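Local coordinates for protein cytochrome P450 (CYP102L1) (PDB 6N6Q) that is a cytochrome P450 encoded by a mycobacteriophage, binds haem and is probably a monooxygenase, at residues P115-E120 with L273-A278; S123-R128 with R422-H427. One frame throughout, in Å; residues are numbered along the deposited sequence.

From the N terminus, the chain first lays down 115-120 and then, almost at once, 123-128, both on or at the start of helix 119-145. Contact 1 closes a largely helical loop of 152 residues when 273-278, within the long helix 265-296, returns to 115-120. Contact 2 closes a longer one of 293 residues, bringing 422-427 at the start of helix 422-439 onto 123-128. The segments alternate along the sequence, so the two closures cross. Their centres lie about 9 Å apart and both touch the haem; together they tie helix 119-145 and the segment leading into it to two helices that border the cofactor in the P450 fold.

Contact 1: P115-E120 with L273-A278; sequences PAFTKE and LTFLVA. With HEM (protoporphyrin IX containing Fe), chain E.
F117 and F275 use matching first torsions, each with CG opposite the carbonyl carbon and beside the backbone N (chi1 -77° and -60°), and these rotations turn the two rings toward each other, although the CA atoms of F117 and F275 remain 11.4 Å apart. The setting is the long distal helix of the cytochrome P450 fold, here helix 265-296, facing the turn that leads into helix 119-145.

The pair is a T-shaped stack. F117 presents its edge to one face of F275, with the ring planes at 75° and the centroids 5.2 Å apart. F117 CZ lies above that face toward the rim, at 3.8 Å from F275 CZ, while F117 CE2 comes equally near to the same F275 atom. Both residues are buried, and M247 of helix 247-253 touches both rings, with I164 and F169 packing on F275.

What makes this an instructive example is the third partner. The haem vinyl carbon CBC lies against both phenylalanines, 3.3 Å from F275 CD1 and 3.5 Å from F117 CE1, so the aromatic pair packs around this vinyl group. The residue before F275 and the one three places after it also meet the haem. The T274 methyl CG2 approaches haem methyl CMD, and T274 OG1 is satisfied by the carbonyl of N270. The carbonyl oxygen of A278 accepts a hydrogen bond from T282 OG1, and A278 O lies 3.6 Å from haem NC.

Contact 2: S123-R128 with R422-H427; sequences STYHQR and RQFAQH. With HEM (protoporphyrin IX containing Fe), chain E.
H126 and H427 supply the polar half of this contact and Y125 and F424 the apolar half, where helix 119-145 packs on helix 422-439. The latter is the L helix of the P450 fold, which follows the cysteine-ligand loop and runs along the proximal side of the haem.

The polar interaction is a hydrogen bond between two imidazoles. H126 ND1 and H427 NE2 are 3.0 Å apart and nearly in line, at 161°, and either nitrogen could be the donor. Each partner meets the other at its edge and close to its plane; the rings stand rim to rim with neither lying over the other's face. With both histidines at CG anti to the backbone N (chi1 170° for H126, -166° for H427), the side chains reach across the space between the helices and meet at about a right angle. The second nitrogen of H126, NE2, is bonded to the backbone carbonyl of F320, so the ring is gripped at both nitrogens and its rotation fixed. F322 and I325 pack against the pair, giving these buried bonds an apolar surround.

The apolar interaction pairs Y125 with F424. Y125 CD2 comes in at the edge of the F424 ring, close to its plane, and sits 3.9 Å from F424 CE2. M247 touches both residues, and I163 and I164 pack on F424. Beyond the rings, Y125 OH reaches A116 O with a hydrogen bond, which joins the helix to the turn preceding it.

Cofactor packing completes the group. Across the F424 ring from CE2, CD1 lies 3.7 Å from haem methyl CMC, and next along the helix A425 CB approaches the vinyl carbon CAB of the haem to 3.5 Å.

Contact 1: P115-E120 with L273-A278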
loop_
_atom_site.group_PDB
_atom_site.type_symbol
_atom_site.label_atom_id
_atom_site.label_comp_id
_atom_site.label_asym_id
_atom_site.label_seq_id
_atom_site.Cartn_x
_atom_site.Cartn_y
_atom_site.Cartn_z
ATOM N N PRO A 115 -4.456 -13.086 13.476
ATOM C CA PRO A 115 -4.767 -12.443 14.764
ATOM C C PRO A 115 -3.923 -11.215 15.047
ATOM O O PRO A 115 -4.303 -10.407 15.905
ATOM C CB PRO A 115 -4.499 -13.552 15.793
ATOM C CG PRO A 115 -4.553 -14.822 15.016
ATOM C CD PRO A 115 -4.004 -14.478 13.672
ATOM N N ALA A 116 -2.795 -11.046 14.360
ATOM C CA ALA A 116 -1.925 -9.895 14.559
ATOM C C ALA A 116 -2.355 -8.679 13.752
ATOM O O ALA A 116 -1.696 -7.638 13.829
ATOM C CB ALA A 116 -0.480 -10.260 14.204
ATOM N N PHE A 117 -3.440 -8.784 12.981
ATOM C CA PHE A 117 -3.887 -7.699 12.119
ATOM C C PHE A 117 -5.358 -7.355 12.315
ATOM O O PHE A 117 -5.917 -6.606 11.507
ATOM C CB PHE A 117 -3.630 -8.044 10.648
ATOM C CG PHE A 117 -2.198 -7.892 10.233
ATOM C CD1 PHE A 117 -1.729 -6.680 9.750
ATOM C CD2 PHE A 117 -1.319 -8.958 10.323
ATOM C CE1 PHE A 117 -0.412 -6.535 9.366
ATOM C CE2 PHE A 117 0.000 -8.819 9.941
ATOM C CZ PHE A 117 0.455 -7.606 9.461
ATOM N N THR A 118 -5.997 -7.877 13.357
ATOM C CA THR A 118 -7.395 -7.580 13.610
ATOM C C THR A 118 -7.539 -6.224 14.299
ATOM O O THR A 118 -6.558 -5.565 14.654
ATOM C CB THR A 118 -8.030 -8.673 14.466
ATOM O OG1 THR A 118 -7.385 -8.715 15.746
ATOM C CG2 THR A 118 -7.889 -10.026 13.787
ATOM N N LYS A 119 -8.794 -5.810 14.483
ATOM C CA LYS A 119 -9.070 -4.565 15.196
ATOM C C LYS A 119 -8.567 -4.639 16.630
ATOM O O LYS A 119 -8.034 -3.658 17.162
ATOM C CB LYS A 119 -10.571 -4.261 15.171
ATOM C CG LYS A 119 -11.116 -3.716 13.851
ATOM C CD LYS A 119 -11.129 -4.768 12.749
ATOM C CE LYS A 119 -11.775 -6.065 13.216
ATOM N NZ LYS A 119 -11.298 -7.232 12.419
ATOM N N GLU A 120 -8.732 -5.800 17.270
ATOM C CA GLU A 120 -8.197 -6.003 18.612
ATOM C C GLU A 120 -6.685 -5.813 18.632
ATOM O O GLU A 120 -6.140 -5.159 19.528
ATOM C CB GLU A 120 -8.567 -7.401 19.107
ATOM C CG GLU A 120 -7.734 -7.891 20.281
ATOM C CD GLU A 120 -7.722 -9.405 20.387
ATOM O OE1 GLU A 120 -8.210 -10.074 19.451
ATOM O OE2 GLU A 120 -7.219 -9.927 21.405
ATOM N N LEU A 273 10.332 -8.498 5.588
ATOM C CA LEU A 273 10.554 -7.776 4.340
ATOM C C LEU A 273 9.238 -7.473 3.641
ATOM O O LEU A 273 9.076 -6.405 3.040
ATOM C CB LEU A 273 11.471 -8.579 3.419
ATOM C CG LEU A 273 12.949 -8.669 3.795
ATOM C CD1 LEU A 273 13.710 -9.452 2.736
ATOM C CD2 LEU A 273 13.540 -7.279 3.966
ATOM N N THR A 274 8.282 -8.403 3.713
ATOM C CA THR A 274 6.988 -8.194 3.069
ATOM C C THR A 274 6.248 -7.018 3.691
ATOM O O THR A 274 5.837 -6.087 2.990
ATOM C CB THR A 274 6.145 -9.467 3.162
ATOM O OG1 THR A 274 6.789 -10.526 2.445
ATOM C CG2 THR A 274 4.759 -9.224 2.583
ATOM N N PHE A 275 6.071 -7.043 5.014
ATOM C CA PHE A 275 5.360 -5.962 5.687
ATOM C C PHE A 275 6.058 -4.625 5.482
ATOM O O PHE A 275 5.401 -3.579 5.442
ATOM C CB PHE A 275 5.225 -6.264 7.181
ATOM C CG PHE A 275 4.480 -7.536 7.485
ATOM C CD1 PHE A 275 3.678 -8.140 6.529
ATOM C CD2 PHE A 275 4.580 -8.124 8.735
ATOM C CE1 PHE A 275 2.994 -9.307 6.811
ATOM C CE2 PHE A 275 3.897 -9.291 9.025
ATOM C CZ PHE A 275 3.104 -9.883 8.061
ATOM N N LEU A 276 7.385 -4.639 5.335
ATOM C CA LEU A 276 8.120 -3.397 5.132
ATOM C C LEU A 276 7.831 -2.796 3.763
ATOM O O LEU A 276 7.577 -1.594 3.648
ATOM C CB LEU A 276 9.620 -3.630 5.305
ATOM C CG LEU A 276 10.143 -3.596 6.741
ATOM C CD1 LEU A 276 11.662 -3.539 6.751
ATOM C CD2 LEU A 276 9.546 -2.419 7.496
ATOM N N VAL A 277 7.867 -3.609 2.711
ATOM C CA VAL A 277 7.726 -3.066 1.362
ATOM C C VAL A 277 6.264 -3.004 0.928
ATOM O O VAL A 277 5.854 -2.050 0.263
ATOM C CB VAL A 277 8.587 -3.873 0.366
ATOM C CG1 VAL A 277 8.097 -5.308 0.246
ATOM C CG2 VAL A 277 8.604 -3.191 -0.992
ATOM N N ALA A 278 5.451 -3.992 1.305
ATOM C CA ALA A 278 4.054 -4.004 0.891
ATOM C C ALA A 278 3.188 -3.053 1.706
ATOM O O ALA A 278 2.111 -2.663 1.240
ATOM C CB ALA A 278 3.483 -5.420 0.984
HETATM C CHA HEM E . -2.293 -7.429 -0.078
HETATM C CHB HEM E . -3.377 -2.784 -1.009
HETATM C CHC HEM E . -1.404 -1.474 3.240
HETATM C CHD HEM E . 0.315 -5.988 3.778
HETATM C C1A HEM E . -2.789 -6.300 -0.701
HETATM C C2A HEM E . -3.532 -6.246 -1.947
HETATM C C3A HEM E . -3.827 -4.970 -2.200
HETATM C C4A HEM E . -3.289 -4.157 -1.128
HETATM C CMA HEM E . -4.607 -4.457 -3.429
HETATM C CAA HEM E . -3.914 -7.444 -2.842
HETATM C CBA HEM E . -2.753 -7.730 -3.790
HETATM C CGA HEM E . -3.140 -8.773 -4.808
HETATM O O1A HEM E . -4.334 -9.171 -4.850
HETATM O O2A HEM E . -2.249 -9.207 -5.583
HETATM C C1B HEM E . -2.992 -2.032 0.084
HETATM C C2B HEM E . -3.287 -0.629 0.299
HETATM C C3B HEM E . -2.742 -0.261 1.476
HETATM C C4B HEM E . -2.084 -1.427 2.038
HETATM C CMB HEM E . -4.097 0.226 -0.703
HETATM C CAB HEM E . -2.749 1.116 2.191
HETATM C CBB HEM E . -3.309 2.232 1.709
HETATM C C1C HEM E . -0.784 -2.580 3.786
HETATM C C2C HEM E . -0.136 -2.659 5.080
HETATM C C3C HEM E . 0.343 -3.894 5.242
HETATM C C4C HEM E . 0.016 -4.663 4.047
HETATM C CMC HEM E . -0.007 -1.516 6.109
HETATM C CAC HEM E . 1.103 -4.347 6.512
HETATM C CBC HEM E . 1.553 -5.593 6.685
HETATM C C1D HEM E . -0.244 -6.779 2.792
HETATM C C2D HEM E . -0.025 -8.202 2.601
HETATM C C3D HEM E . -0.742 -8.597 1.542
HETATM C C4D HEM E . -1.448 -7.445 1.016
HETATM C CMD HEM E . 0.883 -9.102 3.469
HETATM C CAD HEM E . -0.813 -10.034 0.975
HETATM C CBD HEM E . -1.854 -10.846 1.739
HETATM C CGD HEM E . -1.993 -12.218 1.127
HETATM O O1D HEM E . -2.313 -13.180 1.875
HETATM O O2D HEM E . -1.779 -12.357 -0.106
HETATM N NA HEM E . -2.661 -5.004 -0.236
HETATM N NB HEM E . -2.259 -2.483 1.164
HETATM N NC HEM E . -0.669 -3.821 3.189
HETATM N ND HEM E . -1.118 -6.356 1.805
HETATM FE FE HEM E . -1.555 -4.381 1.413
#

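Contact 2: S123-R128 with R422-H427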
loop_
_atom_site.group_PDB
_atom_site.type_symbol
_atom_site.label_atom_id
_atom_site.label_comp_id
_atom_site.label_asym_id
_atom_site.label_seq_id
_atom_site.Cartn_x
_atom_site.Cartn_y
_atom_site.Cartn_z
ATOM N N SER A 123 -5.321 -2.091 18.656
ATOM C CA SER A 123 -5.242 -1.351 19.912
ATOM C C SER A 123 -3.915 -1.589 20.618
ATOM O O SER A 123 -3.424 -0.704 21.328
ATOM C CB SER A 123 -6.409 -1.734 20.825
ATOM O OG SER A 123 -6.368 -3.112 21.156
ATOM N N THR A 124 -3.317 -2.770 20.434
ATOM C CA THR A 124 -1.999 -3.023 21.004
ATOM C C THR A 124 -0.935 -2.138 20.367
ATOM O O THR A 124 0.034 -1.762 21.036
ATOM C CB THR A 124 -1.619 -4.495 20.838
ATOM O OG1 THR A 124 -1.431 -4.789 19.449
ATOM C CG2 THR A 124 -2.710 -5.397 21.399
ATOM N N TYR A 125 -1.098 -1.790 19.091
ATOM C CA TYR A 125 -0.117 -0.979 18.384
ATOM C C TYR A 125 -0.383 0.517 18.490
ATOM O O TYR A 125 0.519 1.308 18.190
ATOM C CB TYR A 125 -0.081 -1.350 16.895
ATOM C CG TYR A 125 -0.051 -2.833 16.596
ATOM C CD1 TYR A 125 0.726 -3.706 17.349
ATOM C CD2 TYR A 125 -0.800 -3.357 15.552
ATOM C CE1 TYR A 125 0.751 -5.059 17.067
ATOM C CE2 TYR A 125 -0.781 -4.706 15.265
ATOM C CZ TYR A 125 -0.003 -5.553 16.023
ATOM O OH TYR A 125 0.016 -6.899 15.735
ATOM N N HIS A 126 -1.588 0.914 18.911
ATOM C CA HIS A 126 -2.015 2.307 18.787
ATOM C C HIS A 126 -1.031 3.271 19.441
ATOM O O HIS A 126 -0.682 4.305 18.863
ATOM C CB HIS A 126 -3.405 2.488 19.395
ATOM C CG HIS A 126 -3.818 3.922 19.525
ATOM N ND1 HIS A 126 -4.290 4.659 18.461
ATOM C CD2 HIS A 126 -3.813 4.758 20.590
ATOM C CE1 HIS A 126 -4.568 5.886 18.866
ATOM N NE2 HIS A 126 -4.287 5.973 20.155
ATOM N N GLN A 127 -0.583 2.949 20.658
ATOM C CA GLN A 127 0.337 3.832 21.369
ATOM C C GLN A 127 1.617 4.050 20.572
ATOM O O GLN A 127 2.079 5.188 20.413
ATOM C CB GLN A 127 0.648 3.254 22.750
ATOM C CG GLN A 127 -0.012 3.999 23.904
ATOM C CD GLN A 127 -1.513 4.159 23.727
ATOM O OE1 GLN A 127 -2.250 3.174 23.628
ATOM N NE2 GLN A 127 -1.974 5.406 23.688
ATOM N N ARG A 128 2.195 2.969 20.045
ATOM C CA ARG A 128 3.445 3.082 19.300
ATOM C C ARG A 128 3.239 3.812 17.978
ATOM O O ARG A 128 4.102 4.586 17.548
ATOM C CB ARG A 128 4.031 1.692 19.063
ATOM C CG ARG A 128 5.537 1.598 19.228
ATOM C CD ARG A 128 5.887 0.329 19.989
ATOM N NE ARG A 128 4.960 -0.752 19.659
ATOM C CZ ARG A 128 4.683 -1.773 20.464
ATOM N NH1 ARG A 128 5.259 -1.854 21.655
ATOM N NH2 ARG A 128 3.822 -2.706 20.079
ATOM N N ARG A 422 -5.339 -4.142 6.011
ATOM C CA ARG A 422 -6.311 -3.088 5.729
ATOM C C ARG A 422 -6.647 -2.301 6.989
ATOM O O ARG A 422 -6.624 -1.065 6.989
ATOM C CB ARG A 422 -7.575 -3.689 5.116
ATOM C CG ARG A 422 -8.687 -2.677 4.891
ATOM C CD ARG A 422 -9.899 -3.322 4.240
ATOM N NE ARG A 422 -10.942 -2.346 3.941
ATOM C CZ ARG A 422 -12.021 -2.608 3.211
ATOM N NH1 ARG A 422 -12.200 -3.819 2.701
ATOM N NH2 ARG A 422 -12.919 -1.658 2.988
ATOM N N GLN A 423 -6.968 -3.005 8.077
ATOM C CA GLN A 423 -7.280 -2.322 9.327
ATOM C C GLN A 423 -6.063 -1.599 9.887
ATOM O O GLN A 423 -6.207 -0.566 10.550
ATOM C CB GLN A 423 -7.832 -3.317 10.347
ATOM C CG GLN A 423 -9.096 -4.038 9.893
ATOM C CD GLN A 423 -8.801 -5.292 9.086
ATOM O OE1 GLN A 423 -8.003 -6.134 9.497
ATOM N NE2 GLN A 423 -9.445 -5.419 7.930
ATOM N N PHE A 424 -4.861 -2.120 9.627
ATOM C CA PHE A 424 -3.648 -1.424 10.040
ATOM C C PHE A 424 -3.454 -0.149 9.231
ATOM O O PHE A 424 -3.138 0.909 9.788
ATOM C CB PHE A 424 -2.436 -2.348 9.892
ATOM C CG PHE A 424 -1.167 -1.794 10.485
ATOM C CD1 PHE A 424 -0.372 -0.915 9.767
ATOM C CD2 PHE A 424 -0.763 -2.166 11.755
ATOM C CE1 PHE A 424 0.795 -0.410 10.308
ATOM C CE2 PHE A 424 0.403 -1.664 12.304
ATOM C CZ PHE A 424 1.182 -0.785 11.580
ATOM N N ALA A 425 -3.638 -0.233 7.912
ATOM C CA ALA A 425 -3.442 0.931 7.056
ATOM C C ALA A 425 -4.466 2.017 7.358
ATOM O O ALA A 425 -4.119 3.197 7.480
ATOM C CB ALA A 425 -3.509 0.518 5.587
ATOM N N GLN A 426 -5.739 1.638 7.486
ATOM C CA GLN A 426 -6.774 2.629 7.754
ATOM C C GLN A 426 -6.578 3.296 9.110
ATOM O O GLN A 426 -6.918 4.471 9.276
ATOM C CB GLN A 426 -8.154 1.980 7.664
ATOM C CG GLN A 426 -8.560 1.632 6.242
ATOM C CD GLN A 426 -9.745 0.691 6.182
ATOM O OE1 GLN A 426 -10.113 0.074 7.182
ATOM N NE2 GLN A 426 -10.352 0.575 5.005
ATOM N N HIS A 427 -6.016 2.577 10.083
ATOM C CA HIS A 427 -5.765 3.185 11.385
ATOM C C HIS A 427 -4.631 4.199 11.307
ATOM O O HIS A 427 -4.755 5.322 11.806
ATOM C CB HIS A 427 -5.454 2.107 12.423
ATOM C CG HIS A 427 -5.509 2.600 13.835
ATOM N ND1 HIS A 427 -6.683 2.994 14.439
ATOM C CD2 HIS A 427 -4.535 2.766 14.762
ATOM C CE1 HIS A 427 -6.431 3.379 15.678
ATOM N NE2 HIS A 427 -5.136 3.251 15.898
HETATM C CHA HEM E . -2.293 -7.429 -0.078
HETATM C CHB HEM E . -3.377 -2.784 -1.009
HETATM C CHC HEM E . -1.404 -1.474 3.240
HETATM C CHD HEM E . 0.315 -5.988 3.778
HETATM C C1A HEM E . -2.789 -6.300 -0.701
HETATM C C2A HEM E . -3.532 -6.246 -1.947
HETATM C C3A HEM E . -3.827 -4.970 -2.200
HETATM C C4A HEM E . -3.289 -4.157 -1.128
HETATM C CMA HEM E . -4.607 -4.457 -3.429
HETATM C CAA HEM E . -3.914 -7.444 -2.842
HETATM C CBA HEM E . -2.753 -7.730 -3.790
HETATM C CGA HEM E . -3.140 -8.773 -4.808
HETATM O O1A HEM E . -4.334 -9.171 -4.850
HETATM O O2A HEM E . -2.249 -9.207 -5.583
HETATM C C1B HEM E . -2.992 -2.032 0.084
HETATM C C2B HEM E . -3.287 -0.629 0.299
HETATM C C3B HEM E . -2.742 -0.261 1.476
HETATM C C4B HEM E . -2.084 -1.427 2.038
HETATM C CMB HEM E . -4.097 0.226 -0.703
HETATM C CAB HEM E . -2.749 1.116 2.191
HETATM C CBB HEM E . -3.309 2.232 1.709
HETATM C C1C HEM E . -0.784 -2.580 3.786
HETATM C C2C HEM E . -0.136 -2.659 5.080
HETATM C C3C HEM E . 0.343 -3.894 5.242
HETATM C C4C HEM E . 0.016 -4.663 4.047
HETATM C CMC HEM E . -0.007 -1.516 6.109
HETATM C CAC HEM E . 1.103 -4.347 6.512
HETATM C CBC HEM E . 1.553 -5.593 6.685
HETATM C C1D HEM E . -0.244 -6.779 2.792
HETATM C C2D HEM E . -0.025 -8.202 2.601
HETATM C C3D HEM E . -0.742 -8.597 1.542
HETATM C C4D HEM E . -1.448 -7.445 1.016
HETATM C CMD HEM E . 0.883 -9.102 3.469
HETATM C CAD HEM E . -0.813 -10.034 0.975
HETATM C CBD HEM E . -1.854 -10.846 1.739
HETATM C CGD HEM E . -1.993 -12.218 1.127
HETATM O O1D HEM E . -2.313 -13.180 1.875
HETATM O O2D HEM E . -1.779 -12.357 -0.106
HETATM N NA HEM E . -2.661 -5.004 -0.236
HETATM N NB HEM E . -2.259 -2.483 1.164
HETATM N NC HEM E . -0.669 -3.821 3.189
HETATM N ND HEM E . -1.118 -6.356 1.805
HETATM FE FE HEM E . -1.555 -4.381 1.413
#